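Local coordinates for DNA repair protein RAD2 (Saccharomyces cerevisiae, PDB 4Q0R) that cuts single-stranded DNA as a magnesium-dependent endonuclease of the XPG/RAD2 family, making the incision needed in nucleotide excision repair of damaged DNA, at residues A[259-264]-A[289-294]. Residues are numbered along the deposited sequence; the frame is centred on the assembly and turned at random.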
loop_
_atom_site.group_PDB
_atom_site.type_symbol
_atom_site.label_atom_id
_atom_site.label_comp_id
_atom_site.label_asym_id
_atom_site.label_seq_id
_atom_site.Cartn_x
_atom_site.Cartn_y
_atom_site.Cartn_z
ATOM N N ILE A 259 -2.817 -12.250 -14.164
ATOM C CA ILE A 259 -1.440 -12.203 -14.595
ATOM C C ILE A 259 -1.357 -12.847 -15.971
ATOM O O ILE A 259 -0.580 -12.417 -16.817
ATOM C CB ILE A 259 -0.482 -12.903 -13.576
ATOM C CG1 ILE A 259 0.965 -12.493 -13.801
ATOM C CG2 ILE A 259 -0.587 -14.409 -13.643
ATOM C CD1 ILE A 259 1.180 -10.980 -13.814
ATOM N N GLU A 260 -2.190 -13.854 -16.211
ATOM C CA GLU A 260 -2.161 -14.590 -17.467
ATOM C C GLU A 260 -2.783 -13.786 -18.585
ATOM O O GLU A 260 -2.360 -13.895 -19.737
ATOM C CB GLU A 260 -2.886 -15.920 -17.340
ATOM C CG GLU A 260 -2.177 -16.959 -16.492
ATOM C CD GLU A 260 -2.895 -18.287 -16.534
ATOM O OE1 GLU A 260 -4.085 -18.334 -16.148
ATOM O OE2 GLU A 260 -2.277 -19.271 -16.993
ATOM N N VAL A 261 -3.788 -12.983 -18.246
ATOM C CA VAL A 261 -4.350 -12.056 -19.214
ATOM C C VAL A 261 -3.294 -11.035 -19.650
ATOM O O VAL A 261 -3.153 -10.770 -20.832
ATOM C CB VAL A 261 -5.602 -11.371 -18.665
ATOM C CG1 VAL A 261 -5.690 -9.918 -19.094
ATOM C CG2 VAL A 261 -6.806 -12.131 -19.136
ATOM N N ILE A 262 -2.513 -10.504 -18.717
ATOM C CA ILE A 262 -1.421 -9.614 -19.094
ATOM C C ILE A 262 -0.356 -10.356 -19.905
ATOM O O ILE A 262 0.179 -9.819 -20.856
ATOM C CB ILE A 262 -0.775 -8.962 -17.858
ATOM C CG1 ILE A 262 -1.780 -8.032 -17.176
ATOM C CG2 ILE A 262 0.500 -8.204 -18.233
ATOM C CD1 ILE A 262 -2.292 -6.890 -18.075
ATOM N N ALA A 263 -0.058 -11.601 -19.545
ATOM C CA ALA A 263 0.980 -12.353 -20.256
ATOM C C ALA A 263 0.576 -12.660 -21.698
ATOM O O ALA A 263 1.406 -12.694 -22.597
ATOM C CB ALA A 263 1.301 -13.634 -19.520
ATOM N N GLU A 264 -0.710 -12.889 -21.911
ATOM C CA GLU A 264 -1.199 -13.229 -23.238
ATOM C C GLU A 264 -1.364 -12.006 -24.122
ATOM O O GLU A 264 -0.919 -12.025 -25.252
ATOM C CB GLU A 264 -2.524 -13.973 -23.144
ATOM C CG GLU A 264 -3.050 -14.455 -24.476
ATOM C CD GLU A 264 -2.606 -15.875 -24.813
ATOM O OE1 GLU A 264 -1.807 -16.460 -24.034
ATOM O OE2 GLU A 264 -3.068 -16.410 -25.856
ATOM N N ASN A 289 -7.351 -20.941 -28.338
ATOM C CA ASN A 289 -6.615 -21.732 -27.355
ATOM C C ASN A 289 -7.521 -22.117 -26.213
ATOM O O ASN A 289 -8.589 -21.531 -26.040
ATOM C CB ASN A 289 -5.417 -20.961 -26.788
ATOM C CG ASN A 289 -4.254 -20.889 -27.751
ATOM O OD1 ASN A 289 -4.282 -21.508 -28.815
ATOM N ND2 ASN A 289 -3.214 -20.136 -27.381
ATOM N N LYS A 290 -7.093 -23.087 -25.413
ATOM C CA LYS A 290 -7.884 -23.469 -24.261
ATOM C C LYS A 290 -7.940 -22.347 -23.235
ATOM O O LYS A 290 -8.987 -22.129 -22.631
ATOM C CB LYS A 290 -7.343 -24.730 -23.599
ATOM C CG LYS A 290 -8.018 -25.012 -22.269
ATOM C CD LYS A 290 -7.669 -26.371 -21.697
ATOM C CE LYS A 290 -8.433 -26.606 -20.412
ATOM N NZ LYS A 290 -9.893 -26.408 -20.653
ATOM N N PHE A 291 -6.832 -21.628 -23.034
ATOM C CA PHE A 291 -6.812 -20.589 -21.996
ATOM C C PHE A 291 -7.813 -19.481 -22.336
ATOM O O PHE A 291 -8.532 -18.982 -21.458
ATOM C CB PHE A 291 -5.410 -20.010 -21.806
ATOM C CG PHE A 291 -5.411 -18.669 -21.149
ATOM C CD1 PHE A 291 -5.704 -18.548 -19.809
ATOM C CD2 PHE A 291 -5.150 -17.513 -21.891
ATOM C CE1 PHE A 291 -5.728 -17.306 -19.200
ATOM C CE2 PHE A 291 -5.177 -16.258 -21.291
ATOM C CZ PHE A 291 -5.467 -16.158 -19.938
ATOM N N GLU A 292 -7.861 -19.122 -23.618
ATOM C CA GLU A 292 -8.843 -18.178 -24.133
ATOM C C GLU A 292 -10.268 -18.697 -23.963
ATOM O O GLU A 292 -11.148 -17.965 -23.509
ATOM C CB GLU A 292 -8.588 -17.893 -25.612
ATOM C CG GLU A 292 -7.854 -16.602 -25.928
ATOM C CD GLU A 292 -6.377 -16.811 -26.181
ATOM O OE1 GLU A 292 -5.672 -15.799 -26.326
ATOM O OE2 GLU A 292 -5.907 -17.968 -26.234
ATOM N N LYS A 293 -10.492 -19.955 -24.343
ATOM C CA LYS A 293 -11.840 -20.526 -24.341
ATOM C C LYS A 293 -12.419 -20.507 -22.921
ATOM O O LYS A 293 -13.589 -20.155 -22.721
ATOM C CB LYS A 293 -11.840 -21.947 -24.930
ATOM C CG LYS A 293 -12.556 -22.038 -26.293
ATOM C CD LYS A 293 -12.041 -23.163 -27.198
ATOM C CE LYS A 293 -12.218 -24.554 -26.574
ATOM N NZ LYS A 293 -11.655 -25.660 -27.437
ATOM N N ASP A 294 -11.585 -20.830 -21.939
ATOM C CA ASP A 294 -11.996 -20.758 -20.550
ATOM C C ASP A 294 -12.177 -19.324 -20.056
ATOM O O ASP A 294 -13.031 -19.061 -19.195
ATOM C CB ASP A 294 -10.984 -21.476 -19.676
ATOM C CG ASP A 294 -10.777 -22.894 -20.100
ATOM O OD1 ASP A 294 -11.787 -23.564 -20.396
ATOM O OD2 ASP A 294 -9.613 -23.330 -20.156
#
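F291 of helix 290-301 packs on E260 and E264 of helix 255-265, which belongs to the helical part of the Rad2 catalytic core; the family carries a helix-3-turn-helix (H3TH) DNA-binding module, and helix 255-265 is probably part of it. The segment axes approach to 11.8 Å at 128° between their N-to-C directions, a wide helix pair bridged by side chains. N289 occupies the N-cap position, and its amide ND2 lies 4.0 Å from E264 OE2, a loose approach. F291 contributes the largest share of the buried surface, 97 of 247 Å². With CG anti to the backbone N (chi1 160°), its ring extends across the gap between E260 and E264, one helical turn apart: F291 CE1 and CZ each sit 3.7 Å from E260 CB, while F291 CE2 reaches E264 CB at 4.0 Å. The E260 carboxylate meets the ring obliquely, its plane turned 58° from it. V261 adds an apolar touch through CG2 on F291 CZ, and its side chain also packs on F271 of helix 268-277, the helix whose W274 touches E292. Helix 268-277 thus packs against both segments. The last link is E292, whose chain bends at chi2, and its side chain crosses that of E264 at about a right angle, with E264 OE2 and E292 OE1 2.7 Å apart.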